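Local coordinates for protein Sodium/sialic acid symporter SiaT (PDB 5NV9) that couples the inward sodium gradient to uptake of the sialic acid N-acetylneuraminic acid across the bacterial inner membrane, at residues V24-S29 / T170-I175; G43-W48 / Y261-S266; Y94-F99 / G425-R430; F251-D256 / P417-F422; S347-S352 / L379-A384. One frame throughout, in Å; residues are numbered along the deposited sequence. Where two conformers were deposited one is given.

Interaction 1. Residues V24-S29 / T170-I175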
# COMPACT_ATOMS: atom_id res chain seq x y z
N VAL A 24 9.53 17.87 9.83
CA VAL A 24 9.45 17.82 8.36
C VAL A 24 8.12 18.44 7.82
O VAL A 24 8.13 19.31 6.94
CB VAL A 24 9.61 16.39 7.81
CG1 VAL A 24 9.44 16.39 6.31
CG2 VAL A 24 10.99 15.86 8.17
N GLY A 25 6.99 18.03 8.39
CA GLY A 25 5.68 18.65 8.05
C GLY A 25 5.60 20.17 8.18
O GLY A 25 5.07 20.88 7.30
N VAL A 26 6.09 20.69 9.30
CA VAL A 26 6.14 22.15 9.53
C VAL A 26 7.00 22.83 8.46
O VAL A 26 6.62 23.84 7.93
CB VAL A 26 6.72 22.48 10.93
CG1 VAL A 26 6.93 24.00 11.10
CG2 VAL A 26 5.80 21.94 12.02
N TYR A 27 8.16 22.26 8.14
CA TYR A 27 9.07 22.79 7.14
C TYR A 27 8.38 22.92 5.74
O TYR A 27 8.45 23.95 5.06
CB TYR A 27 10.36 21.90 7.12
CG TYR A 27 11.38 22.30 6.08
CD1 TYR A 27 12.49 23.10 6.40
CD2 TYR A 27 11.21 21.92 4.76
CE1 TYR A 27 13.39 23.48 5.40
CE2 TYR A 27 12.10 22.28 3.78
CZ TYR A 27 13.18 23.05 4.10
OH TYR A 27 14.02 23.38 3.06
N PHE A 28 7.68 21.88 5.32
CA PHE A 28 7.03 21.92 4.01
C PHE A 28 5.67 22.65 3.96
O PHE A 28 5.10 22.81 2.86
CB PHE A 28 6.93 20.46 3.47
CG PHE A 28 8.24 19.97 2.99
CD1 PHE A 28 8.75 20.48 1.77
CD2 PHE A 28 9.06 19.15 3.79
CE1 PHE A 28 9.99 20.09 1.33
CE2 PHE A 28 10.28 18.71 3.34
CZ PHE A 28 10.76 19.23 2.12
N SER A 29 5.15 23.08 5.12
CA SER A 29 3.84 23.75 5.15
C SER A 29 3.91 25.16 4.54
O SER A 29 2.93 25.64 3.99
CB SER A 29 3.29 23.83 6.56
OG SER A 29 4.21 24.59 7.34
N THR A 170 0.74 15.30 7.88
CA THR A 170 0.24 15.14 6.48
C THR A 170 -0.55 16.39 6.06
O THR A 170 -0.28 17.00 5.04
CB THR A 170 -0.65 13.87 6.33
OG1 THR A 170 0.11 12.69 6.63
CG2 THR A 170 -1.16 13.72 4.93
N TRP A 171 -1.45 16.81 6.92
CA TRP A 171 -2.22 18.01 6.73
C TRP A 171 -1.42 19.28 6.46
O TRP A 171 -1.73 20.02 5.50
CB TRP A 171 -3.18 18.13 7.92
CG TRP A 171 -3.97 19.39 8.00
CD1 TRP A 171 -5.21 19.65 7.43
CD2 TRP A 171 -3.65 20.55 8.76
NE1 TRP A 171 -5.63 20.91 7.76
CE2 TRP A 171 -4.70 21.49 8.58
CE3 TRP A 171 -2.55 20.90 9.55
CZ2 TRP A 171 -4.68 22.77 9.17
CZ3 TRP A 171 -2.54 22.19 10.13
CH2 TRP A 171 -3.60 23.10 9.93
N MSE A 172 -0.37 19.52 7.26
CA MSE A 172 0.49 20.71 7.17
C MSE A 172 1.36 20.64 5.98
O MSE A 172 1.61 21.64 5.34
CB MSE A 172 1.47 20.70 8.38
CG MSE A 172 0.69 20.93 9.69
SE MSE A 172 1.86 21.49 11.20
CE MSE A 172 3.19 19.99 11.16
N GLY A 173 1.86 19.45 5.70
CA GLY A 173 2.99 19.29 4.77
C GLY A 173 2.78 19.10 3.30
O GLY A 173 3.73 19.28 2.49
N GLY A 174 1.55 18.73 2.92
CA GLY A 174 1.22 18.53 1.51
C GLY A 174 1.92 17.28 1.02
O GLY A 174 2.42 16.52 1.82
N ILE A 175 1.89 17.04 -0.29
CA ILE A 175 2.48 15.85 -0.86
C ILE A 175 3.99 15.88 -0.70
O ILE A 175 4.62 14.81 -0.60
CB ILE A 175 2.12 15.69 -2.33
CG1 ILE A 175 2.62 14.33 -2.83
CG2 ILE A 175 2.66 16.88 -3.19
CD1 ILE A 175 2.17 13.10 -2.07

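Interaction 2. Residues G43-W48 / Y261-S266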
# COMPACT_ATOMS: atom_id res chain seq x y z
N GLY A 43 6.21 20.11 -9.12
CA GLY A 43 7.36 19.55 -9.86
C GLY A 43 8.71 19.62 -9.15
O GLY A 43 9.72 19.46 -9.82
N ARG A 44 8.74 19.82 -7.82
CA ARG A 44 10.01 19.96 -7.04
C ARG A 44 10.61 18.64 -6.45
O ARG A 44 11.62 18.67 -5.76
CB ARG A 44 9.84 20.94 -5.87
CG ARG A 44 9.71 22.39 -6.27
CD ARG A 44 9.41 23.26 -5.06
NE ARG A 44 8.10 22.99 -4.49
CZ ARG A 44 6.97 23.58 -4.84
NH1 ARG A 44 6.95 24.52 -5.80
NH2 ARG A 44 5.83 23.24 -4.23
N VAL A 45 10.01 17.48 -6.71
CA VAL A 45 10.50 16.26 -6.12
C VAL A 45 11.47 15.57 -7.06
O VAL A 45 11.18 15.34 -8.21
CB VAL A 45 9.32 15.38 -5.76
CG1 VAL A 45 9.78 14.07 -5.13
CG2 VAL A 45 8.43 16.19 -4.82
N PRO A 46 12.66 15.25 -6.59
CA PRO A 46 13.44 14.38 -7.52
C PRO A 46 12.97 12.96 -7.57
O PRO A 46 12.29 12.46 -6.62
CB PRO A 46 14.85 14.35 -6.89
CG PRO A 46 14.65 14.73 -5.47
CD PRO A 46 13.39 15.57 -5.37
N GLY A 47 13.42 12.27 -8.63
CA GLY A 47 13.06 10.91 -8.90
C GLY A 47 13.38 9.96 -7.79
O GLY A 47 12.53 9.18 -7.38
N TRP A 48 14.62 9.99 -7.31
CA TRP A 48 15.00 9.07 -6.25
C TRP A 48 14.07 9.20 -5.06
O TRP A 48 13.69 8.21 -4.50
CB TRP A 48 16.45 9.24 -5.84
CG TRP A 48 16.78 10.48 -5.01
CD1 TRP A 48 17.25 11.68 -5.47
CD2 TRP A 48 16.73 10.58 -3.58
NE1 TRP A 48 17.44 12.55 -4.40
CE2 TRP A 48 17.14 11.89 -3.23
CE3 TRP A 48 16.36 9.67 -2.56
CZ2 TRP A 48 17.19 12.34 -1.89
CZ3 TRP A 48 16.41 10.13 -1.22
CH2 TRP A 48 16.81 11.46 -0.91
N TYR A 261 4.04 9.50 -9.92
CA TYR A 261 4.52 9.60 -11.29
C TYR A 261 4.51 11.02 -11.86
O TYR A 261 5.16 11.27 -12.86
CB TYR A 261 3.69 8.68 -12.23
CG TYR A 261 3.65 7.18 -11.82
CD1 TYR A 261 4.63 6.57 -11.01
CD2 TYR A 261 2.61 6.37 -12.29
CE1 TYR A 261 4.56 5.20 -10.69
CE2 TYR A 261 2.56 5.00 -12.00
CZ TYR A 261 3.50 4.41 -11.19
OH TYR A 261 3.33 3.03 -10.95
N ILE A 262 3.73 11.91 -11.25
CA ILE A 262 3.53 13.27 -11.76
C ILE A 262 4.21 14.36 -10.89
O ILE A 262 4.14 15.55 -11.21
CB ILE A 262 2.01 13.54 -12.00
CG1 ILE A 262 1.15 13.33 -10.76
CG2 ILE A 262 1.47 12.51 -13.00
CD1 ILE A 262 0.97 14.56 -9.93
N VAL A 263 4.84 13.97 -9.79
CA VAL A 263 5.53 14.97 -8.95
C VAL A 263 6.92 15.34 -9.42
O VAL A 263 7.52 16.34 -8.94
CB VAL A 263 5.61 14.53 -7.47
CG1 VAL A 263 4.25 14.40 -6.86
CG2 VAL A 263 6.41 13.26 -7.28
N THR A 264 7.49 14.51 -10.30
CA THR A 264 8.79 14.73 -10.93
C THR A 264 8.68 15.67 -12.13
O THR A 264 7.67 15.67 -12.85
CB THR A 264 9.34 13.41 -11.42
OG1 THR A 264 8.26 12.63 -12.00
CG2 THR A 264 9.88 12.67 -10.28
N ASP A 265 9.76 16.35 -12.44
CA ASP A 265 9.69 17.43 -13.41
C ASP A 265 9.94 16.98 -14.84
O ASP A 265 9.63 17.69 -15.76
CB ASP A 265 10.64 18.55 -13.03
CG ASP A 265 10.18 19.87 -13.52
OD1 ASP A 265 9.11 20.31 -13.08
OD2 ASP A 265 10.88 20.46 -14.35
N SER A 266 10.49 15.80 -15.03
CA SER A 266 10.76 15.32 -16.36
C SER A 266 10.56 13.83 -16.39
O SER A 266 10.37 13.19 -15.34
CB SER A 266 12.22 15.62 -16.70
OG SER A 266 13.09 14.90 -15.82
O HOH W 1 11.85 16.37 -10.59

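Interaction 3. Residues Y94-F99 / G425-R430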
# COMPACT_ATOMS: atom_id res chain seq x y z
N TYR A 94 6.07 2.60 -20.21
CA TYR A 94 5.85 2.79 -21.61
C TYR A 94 4.41 3.04 -21.98
O TYR A 94 4.16 3.84 -22.86
CB TYR A 94 6.41 1.60 -22.41
CG TYR A 94 7.92 1.62 -22.39
CD1 TYR A 94 8.63 2.77 -22.81
CD2 TYR A 94 8.66 0.51 -21.96
CE1 TYR A 94 10.02 2.82 -22.78
CE2 TYR A 94 10.05 0.54 -21.93
CZ TYR A 94 10.72 1.70 -22.35
OH TYR A 94 12.11 1.77 -22.31
N PHE A 95 3.44 2.40 -21.31
CA PHE A 95 2.06 2.49 -21.79
C PHE A 95 1.18 3.41 -20.98
O PHE A 95 0.21 3.93 -21.56
CB PHE A 95 1.45 1.11 -21.90
CG PHE A 95 2.14 0.25 -22.91
CD1 PHE A 95 2.14 0.60 -24.25
CD2 PHE A 95 2.78 -0.92 -22.54
CE1 PHE A 95 2.80 -0.18 -25.19
CE2 PHE A 95 3.40 -1.73 -23.48
CZ PHE A 95 3.43 -1.34 -24.81
N TYR A 96 1.45 3.59 -19.67
CA TYR A 96 0.50 4.31 -18.76
C TYR A 96 1.00 5.70 -18.48
O TYR A 96 0.31 6.66 -18.71
CB TYR A 96 0.27 3.53 -17.46
CG TYR A 96 -0.57 2.24 -17.57
CD1 TYR A 96 -0.05 1.08 -18.08
CD2 TYR A 96 -1.88 2.21 -17.10
CE1 TYR A 96 -0.81 -0.10 -18.19
CE2 TYR A 96 -2.66 1.05 -17.16
CZ TYR A 96 -2.13 -0.10 -17.73
OH TYR A 96 -2.95 -1.20 -17.77
N ILE A 97 2.25 5.82 -17.99
CA ILE A 97 2.82 7.12 -17.49
C ILE A 97 2.75 8.32 -18.47
O ILE A 97 2.34 9.44 -18.04
CB ILE A 97 4.21 6.93 -16.85
CG1 ILE A 97 4.00 6.31 -15.46
CG2 ILE A 97 4.99 8.23 -16.80
CD1 ILE A 97 5.28 5.84 -14.77
N PRO A 98 2.95 8.06 -19.76
CA PRO A 98 2.77 9.17 -20.73
C PRO A 98 1.39 9.80 -20.74
O PRO A 98 1.29 11.03 -20.87
CB PRO A 98 3.14 8.55 -22.08
CG PRO A 98 4.01 7.38 -21.74
CD PRO A 98 3.45 6.84 -20.43
N PHE A 99 0.33 9.00 -20.57
CA PHE A 99 -1.03 9.58 -20.50
C PHE A 99 -1.21 10.40 -19.26
O PHE A 99 -1.70 11.53 -19.32
CB PHE A 99 -2.11 8.51 -20.58
CG PHE A 99 -2.26 7.94 -21.97
CD1 PHE A 99 -1.47 6.92 -22.40
CD2 PHE A 99 -3.20 8.48 -22.85
CE1 PHE A 99 -1.59 6.44 -23.68
CE2 PHE A 99 -3.32 7.99 -24.13
CZ PHE A 99 -2.50 6.98 -24.55
N GLY A 425 -9.06 0.75 -21.37
CA GLY A 425 -8.79 2.02 -22.03
C GLY A 425 -7.44 2.06 -22.71
O GLY A 425 -7.29 2.60 -23.81
N ILE A 426 -6.44 1.53 -22.02
CA ILE A 426 -5.07 1.65 -22.48
C ILE A 426 -4.82 0.68 -23.62
O ILE A 426 -4.16 1.02 -24.55
CB ILE A 426 -4.02 1.50 -21.30
CG1 ILE A 426 -4.05 2.71 -20.33
CG2 ILE A 426 -2.59 1.27 -21.81
CD1 ILE A 426 -3.60 4.05 -20.89
N PHE A 427 -5.36 -0.52 -23.57
CA PHE A 427 -4.98 -1.54 -24.56
C PHE A 427 -6.01 -1.90 -25.63
O PHE A 427 -5.67 -2.59 -26.58
CB PHE A 427 -4.52 -2.80 -23.84
CG PHE A 427 -3.25 -2.57 -23.04
CD1 PHE A 427 -2.06 -2.36 -23.70
CD2 PHE A 427 -3.29 -2.47 -21.65
CE1 PHE A 427 -0.88 -2.13 -22.98
CE2 PHE A 427 -2.12 -2.27 -20.93
CZ PHE A 427 -0.91 -2.10 -21.59
N VAL A 428 -7.25 -1.46 -25.49
CA VAL A 428 -8.31 -1.84 -26.41
C VAL A 428 -8.85 -0.58 -27.05
O VAL A 428 -9.73 0.09 -26.49
CB VAL A 428 -9.38 -2.57 -25.64
CG1 VAL A 428 -10.43 -3.07 -26.58
CG2 VAL A 428 -8.75 -3.73 -24.87
N LYS A 429 -8.31 -0.23 -28.20
CA LYS A 429 -8.65 1.04 -28.87
C LYS A 429 -10.16 1.20 -29.13
O LYS A 429 -10.71 2.30 -29.07
CB LYS A 429 -7.88 1.16 -30.20
CG LYS A 429 -8.21 2.45 -30.97
CD LYS A 429 -7.26 2.70 -32.16
CE LYS A 429 -7.77 3.84 -33.07
NZ LYS A 429 -7.50 5.17 -32.48
N ARG A 430 -10.87 0.12 -29.39
CA ARG A 430 -12.28 0.25 -29.75
C ARG A 430 -13.22 0.36 -28.56
O ARG A 430 -14.37 0.72 -28.72
CB ARG A 430 -12.74 -0.89 -30.64
CG ARG A 430 -12.40 -0.62 -32.08
CD ARG A 430 -11.05 -1.23 -32.42
NE ARG A 430 -11.06 -2.62 -31.98
CZ ARG A 430 -10.34 -3.14 -30.96
NH1 ARG A 430 -9.49 -2.38 -30.30
NH2 ARG A 430 -10.48 -4.45 -30.63

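Interaction 4. Residues F251-D256 / P417-F422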
# COMPACT_ATOMS: atom_id res chain seq x y z
N PHE A 251 0.10 -0.29 -9.27
CA PHE A 251 0.94 0.58 -10.07
C PHE A 251 0.32 1.31 -11.24
O PHE A 251 0.98 2.21 -11.77
CB PHE A 251 2.23 -0.19 -10.46
CG PHE A 251 3.08 -0.53 -9.27
CD1 PHE A 251 3.99 0.39 -8.77
CD2 PHE A 251 2.90 -1.74 -8.59
CE1 PHE A 251 4.74 0.10 -7.64
CE2 PHE A 251 3.65 -2.04 -7.44
CZ PHE A 251 4.57 -1.11 -6.98
N THR A 252 -0.92 0.97 -11.61
CA THR A 252 -1.64 1.66 -12.72
C THR A 252 -2.97 2.33 -12.33
O THR A 252 -3.41 3.28 -12.96
CB THR A 252 -1.94 0.69 -13.89
OG1 THR A 252 -2.84 -0.37 -13.50
CG2 THR A 252 -0.66 0.08 -14.42
N ALA A 253 -3.64 1.81 -11.32
CA ALA A 253 -5.04 2.17 -11.06
C ALA A 253 -5.23 2.74 -9.68
O ALA A 253 -6.35 3.05 -9.36
CB ALA A 253 -5.95 0.96 -11.28
N SER A 254 -4.16 2.91 -8.90
CA SER A 254 -4.26 3.29 -7.50
C SER A 254 -3.59 4.65 -7.32
O SER A 254 -2.40 4.80 -7.59
CB SER A 254 -3.60 2.22 -6.65
OG SER A 254 -3.92 2.42 -5.30
N GLN A 255 -4.38 5.62 -6.88
CA GLN A 255 -3.93 7.00 -6.79
C GLN A 255 -2.72 7.22 -5.88
O GLN A 255 -1.94 8.14 -6.14
CB GLN A 255 -5.11 7.88 -6.34
CG GLN A 255 -4.74 9.35 -6.08
CD GLN A 255 -4.33 10.16 -7.31
OE1 GLN A 255 -4.31 9.66 -8.45
NE2 GLN A 255 -3.92 11.41 -7.08
N ASP A 256 -2.58 6.43 -4.80
CA ASP A 256 -1.44 6.64 -3.87
C ASP A 256 -0.06 6.43 -4.56
O ASP A 256 0.88 7.15 -4.25
CB ASP A 256 -1.57 5.81 -2.57
CG ASP A 256 -1.67 4.31 -2.81
OD1 ASP A 256 -2.18 3.83 -3.91
OD2 ASP A 256 -1.26 3.60 -1.86
N PRO A 417 -12.42 -4.34 -10.80
CA PRO A 417 -13.08 -3.55 -11.87
C PRO A 417 -12.36 -2.22 -12.14
O PRO A 417 -12.23 -1.80 -13.28
CB PRO A 417 -14.51 -3.36 -11.33
CG PRO A 417 -14.72 -4.44 -10.33
CD PRO A 417 -13.35 -4.72 -9.74
N MSE A 418 -11.85 -1.54 -11.09
CA MSE A 418 -11.15 -0.27 -11.33
C MSE A 418 -9.95 -0.49 -12.24
O MSE A 418 -9.67 0.30 -13.19
CB MSE A 418 -10.86 0.27 -9.93
CG MSE A 418 -10.00 1.52 -9.88
SE MSE A 418 -9.54 1.90 -7.98
CE MSE A 418 -10.95 0.77 -7.22
N THR A 419 -9.23 -1.57 -11.99
CA THR A 419 -7.99 -1.86 -12.70
C THR A 419 -8.29 -2.32 -14.14
O THR A 419 -7.53 -2.01 -15.08
CB THR A 419 -7.22 -2.99 -12.00
OG1 THR A 419 -6.84 -2.60 -10.67
CG2 THR A 419 -6.02 -3.40 -12.79
N GLY A 420 -9.37 -3.09 -14.31
CA GLY A 420 -9.78 -3.49 -15.66
C GLY A 420 -10.09 -2.30 -16.59
O GLY A 420 -9.82 -2.34 -17.80
N LEU A 421 -10.74 -1.29 -16.02
CA LEU A 421 -11.05 -0.09 -16.74
C LEU A 421 -9.82 0.54 -17.35
O LEU A 421 -9.91 0.98 -18.48
CB LEU A 421 -11.78 0.93 -15.89
CG LEU A 421 -13.25 0.62 -15.55
CD1 LEU A 421 -13.77 1.49 -14.40
CD2 LEU A 421 -14.15 0.83 -16.75
N PHE A 422 -8.70 0.62 -16.60
CA PHE A 422 -7.46 1.13 -17.12
C PHE A 422 -6.87 0.24 -18.20
O PHE A 422 -6.34 0.75 -19.20
CB PHE A 422 -6.37 1.44 -15.98
CG PHE A 422 -6.68 2.67 -15.15
CD1 PHE A 422 -7.51 2.59 -14.08
CD2 PHE A 422 -6.17 3.91 -15.49
CE1 PHE A 422 -7.82 3.73 -13.33
CE2 PHE A 422 -6.45 5.03 -14.75
CZ PHE A 422 -7.29 4.94 -13.67
O HOH W 2 -4.57 -1.09 -15.54

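Interaction 5. Residues S347-S352 / L379-A384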
# COMPACT_ATOMS: atom_id res chain seq x y z
N SER A 347 -2.11 7.58 1.78
CA SER A 347 -3.49 7.24 1.54
C SER A 347 -4.38 8.47 1.86
O SER A 347 -5.32 8.76 1.11
CB SER A 347 -3.95 6.04 2.41
OG SER A 347 -3.56 4.76 1.90
N LEU A 348 -4.09 9.20 2.95
CA LEU A 348 -4.88 10.43 3.27
C LEU A 348 -4.74 11.55 2.22
O LEU A 348 -5.76 12.12 1.73
CB LEU A 348 -4.53 11.01 4.62
CG LEU A 348 -4.88 10.19 5.89
CD1 LEU A 348 -4.32 10.91 7.14
CD2 LEU A 348 -6.34 9.92 6.06
N ASN A 349 -3.52 11.83 1.83
CA ASN A 349 -3.31 12.79 0.77
C ASN A 349 -3.95 12.39 -0.58
O ASN A 349 -4.53 13.24 -1.27
CB ASN A 349 -1.84 13.08 0.58
CG ASN A 349 -1.60 14.16 -0.47
OD1 ASN A 349 -1.45 13.83 -1.63
ND2 ASN A 349 -1.47 15.42 -0.06
N SER A 350 -3.87 11.11 -0.93
CA SER A 350 -4.47 10.65 -2.20
C SER A 350 -5.92 10.69 -2.15
O SER A 350 -6.55 10.94 -3.19
CB SER A 350 -3.99 9.26 -2.55
OG SER A 350 -2.60 9.35 -2.82
N ILE A 351 -6.49 10.33 -1.00
CA ILE A 351 -7.95 10.47 -0.80
C ILE A 351 -8.38 11.88 -1.04
O ILE A 351 -9.31 12.15 -1.82
CB ILE A 351 -8.42 10.01 0.56
CG1 ILE A 351 -8.39 8.51 0.64
CG2 ILE A 351 -9.86 10.47 0.82
CD1 ILE A 351 -8.32 7.96 2.06
N SER A 352 -7.71 12.81 -0.40
CA SER A 352 -7.99 14.25 -0.65
C SER A 352 -7.71 14.70 -2.05
O SER A 352 -8.46 15.52 -2.53
CB SER A 352 -7.27 15.14 0.31
OG SER A 352 -7.58 16.50 0.08
N LEU A 379 -9.06 20.24 4.35
CA LEU A 379 -10.22 19.75 5.09
C LEU A 379 -10.42 18.25 4.96
O LEU A 379 -10.67 17.55 5.93
CB LEU A 379 -11.46 20.45 4.55
CG LEU A 379 -12.76 20.15 5.28
CD1 LEU A 379 -12.65 20.39 6.79
CD2 LEU A 379 -13.88 20.96 4.63
N VAL A 380 -10.25 17.73 3.74
CA VAL A 380 -10.52 16.33 3.52
C VAL A 380 -9.48 15.42 4.19
O VAL A 380 -9.77 14.30 4.56
CB VAL A 380 -10.70 16.02 2.03
CG1 VAL A 380 -10.80 14.52 1.80
CG2 VAL A 380 -11.93 16.70 1.52
N ILE A 381 -8.26 15.91 4.35
CA ILE A 381 -7.31 15.18 5.19
C ILE A 381 -7.83 15.00 6.65
O ILE A 381 -7.82 13.91 7.18
CB ILE A 381 -5.89 15.75 5.04
CG1 ILE A 381 -5.38 15.28 3.65
CG2 ILE A 381 -4.99 15.18 6.14
CD1 ILE A 381 -4.32 16.11 3.11
N ILE A 382 -8.38 16.02 7.24
CA ILE A 382 -8.97 15.87 8.55
C ILE A 382 -10.18 14.96 8.60
O ILE A 382 -10.30 14.15 9.49
CB ILE A 382 -9.40 17.21 9.13
CG1 ILE A 382 -8.26 18.19 9.05
CG2 ILE A 382 -9.88 17.00 10.55
CD1 ILE A 382 -6.92 17.62 9.43
N VAL A 383 -11.09 15.10 7.67
CA VAL A 383 -12.31 14.32 7.68
C VAL A 383 -12.02 12.82 7.44
O VAL A 383 -12.44 11.94 8.19
CB VAL A 383 -13.32 14.85 6.64
CG1 VAL A 383 -14.54 13.96 6.65
CG2 VAL A 383 -13.69 16.29 6.94
N ALA A 384 -11.26 12.54 6.41
CA ALA A 384 -10.82 11.17 6.15
C ALA A 384 -10.05 10.58 7.35
O ALA A 384 -10.30 9.45 7.77
CB ALA A 384 -9.98 11.14 4.88

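Interaction 1. Residues V24-S29 / T170-I175
Phe28 carries the flat group here: Tyr27 CD2 sits 3.5 Å above one face of its ring, over the centre, while Phe28 CG meets the Tyr27 ring in plane at its edge. The Phe28 ring also lies nearly parallel to that of Trp180, farther along helix 155-203, while Phe28 CB lies 3.5 Å from Gly173 O. Beside it the backbones come together through glycines, Gly25 CA and Gly173 CA being 4.3 Å apart where the short segments cross at 59°. Met172, built as selenomethionine, lies side by side with Val26 and turns CE in at chi3 (-54°), a tight 3.4 Å from Val26 CG2. Ser29 CB lies 3.0 Å from Met172 O, and Ser29 CA makes a CA-H...O contact with the same oxygen. Ser29 OG turns back to Val26 O (2.6 Å). At this cytoplasmic end of helix 8-29, close glycine packing thus joins two membrane helices with the serine hydroxyl spent inside its own helix.

Interaction 2. Residues G43-W48 / Y261-S266
Two cytoplasmic connections meet here, the lead-in to helix 47-58 and the loop before helix 267-301, with Gly43 and Val45 lying against Val263 and Thr264. They lie on the cytoplasmic side of a LeuT-fold transporter caught in the outward-open state. The loops pass closest at Gly43, whose positive phi suits glycine; its CA makes a CA-H...O contact of 3.3 Å with Val263 O. Next along, the side chains of Val45 and Val263 cross obliquely, and Val45 CB rests 3.9 Å from Val263 CG2. With chi1 of Val263 at -63° CG1 is anti to the carbonyl carbon, and CG2, the branch between the backbone N and the carbonyl carbon, is the one that meets Val45. Thr264 presents its methyl instead of its hydroxyl: CG2 touches Val45 O at 3.6 Å and Gly47 CA at 3.9 Å, while OG1 is turned to Thr270. A single water ties the backbones together, giving a hydrogen bond to Val45 O (2.7 Å) and accepting one from Asp265 N (2.8 Å). The contact is therefore apolar between the side chains and water-bridged between the main chains. Around it, Glu269 of helix 267-301 takes the Gly47 N-H at the start of helix 47-58, Arg101 bonds to the carbonyls of Tyr261 and Thr264, and Val45 packs on Glu176 and Ile179 of helix 155-203.

Interaction 3. Residues Y94-F99 / G425-R430
Phe427 points the edge of its ring at the face of Phe95, a T-shaped pair with centroids 5.4 Å apart and planes at 69°. Its CE1 does the touching, 3.8 Å above the Phe95 plane and offset toward the rim. The other flank of Phe427 meets Tyr96: the hydroxyl OH lies at the edge of the phenylalanine ring, near its plane and 3.4 Å from CE2. Ile426 fills the angle between the rings. Its CG1 is over the Tyr96 face in a CH-pi contact, 4.2 Å from the centroid, and its CG2 lies 3.6 Å above the centre of the Phe427 ring. With chi2 at -66°, Ile426 CD1 reaches Phe99 CD1 at 3.9 Å. Phe95, Tyr96 and Phe427 make an aromatic cluster where the cytoplasmic end of helix 415-427 meets helix 89-102, whose turn widens to a pi type at Tyr94-Tyr96 and kinks around Pro98. Both Phe95 and Phe427 are on the surface; Tyr96 is buried and also packs on Phe422 and Met423. Phe99 touches Leu486 and Leu488 of the C-terminal tail, while Gly425 O, at the last turn of helix 415-427, takes a hydrogen bond from Arg115 NE.

Interaction 4. Residues F251-D256 / P417-F422
Ala253 fills the tight part of this contact, pressed between Phe422, Thr419 and Met418 where helix 236-253 packs on helix 415-427. Its CB lies 3.6 Å from Phe422 CD1 and 3.7 Å from Thr419 OG1. Its CA stands over the Phe422 face in a CH-pi contact, 4.2 Å from the ring centroid and 25° off the normal. Phe422 has CG anti to the carbonyl carbon (chi1 -72°), directing the ring to Ala253; Thr252 O also lies over that ring, 3.8 Å above the plane and offset toward the rim. Met418, built as selenomethionine, closes the flank with SE 3.7 Å from Ala253 O, an oxygen that has its hydrogen bond from Tyr109 OH. The looser side is between the threonines. Thr252 OG1 and Thr419 CG2 are 4.4 Å apart, and a water spans the gap, donating to Thr252 OG1 (2.8 Å) and to Thr419 O. Thr252 OG1 also bonds Ile248 O; the Thr419 hydroxyl, not used by the water, bonds Gly415 O. The whole contact is buried; the side chain of Thr419 is about 13 Å from the bound sialic acid. Its chemistry is uneven: the water satisfies polar atoms on one side, whereas Thr252 O, at the wider pi-type turn, has no partner in the model and lies against an aromatic face, probably at some electrostatic cost.

Interaction 5. Residues S347-S352 / L379-A384
The backbones of Leu348 and Ser352 pass Ile381 and Val380 with CA-CA distances of 5.7 Å (Leu348-Ile381) and 5.3 Å (Ser352-Val380), the short helix axes coming within 8.5 Å at 122°. Ile381 reaches into the neighbouring helix. Its CG1 touches Leu348 O at 3.7 Å and also meets Ser352 CB, and CD1 extends past them to Asn349 CA. Ser352 has OG anti to the backbone N (chi1 -179°), which sets the oxygen 3.7 Å from Val380 CB; its hydrogen-bond partner is Ala377 O, a turn earlier on helix 370-398, so a polar tie runs beside the apolar packing. This is membrane-helix packing within the LeuT fold: helix 328-361 also supplies Ala339, Ser342, Ser343, Ser345 and Ser346 to the two sodium sites, and the segment 347-352 follows directly on those ligands. The side chain of Asn349, about 7 Å from a bound sodium ion, bonds Gln259 and, weakly, Tyr38 O, while its ND2 merely brushes Ile381 CD1. Ala384, small enough to sit close, receives two branches on CB: Leu348 CD2 at 4.0 Å and Ile351 CG2 at 4.1 Å. Ile351 CG2 also lies near Val380 CG1, and Ile381 is packed in turn by Trp171 of helix 155-203.

How the interactions relate
Interactions 4 and 5 are buried, 1 and 2 partly so, and interaction 3 lies at the surface. Interactions 3 and 4 share helix 415-427, and Tyr96 joins them by packing on both Thr252 and Phe422. Interaction 1 touches interaction 5 through Trp171 on Ile381 and Ile382, while Asp256 and Ser350 bring 4 against 5. Tyr261 of interaction 2 packs on Ile97 of interaction 3, and its OH probably hydrogen-bonds Phe251 O of interaction 4. The chemistry shifts with place: glycine-close backbones in 1, aromatic rings in 3, aliphatic packing near the sodium sites in 5. Interactions 2 and 4 each use one bridging water, between loop backbones in 2 and within the core in 4.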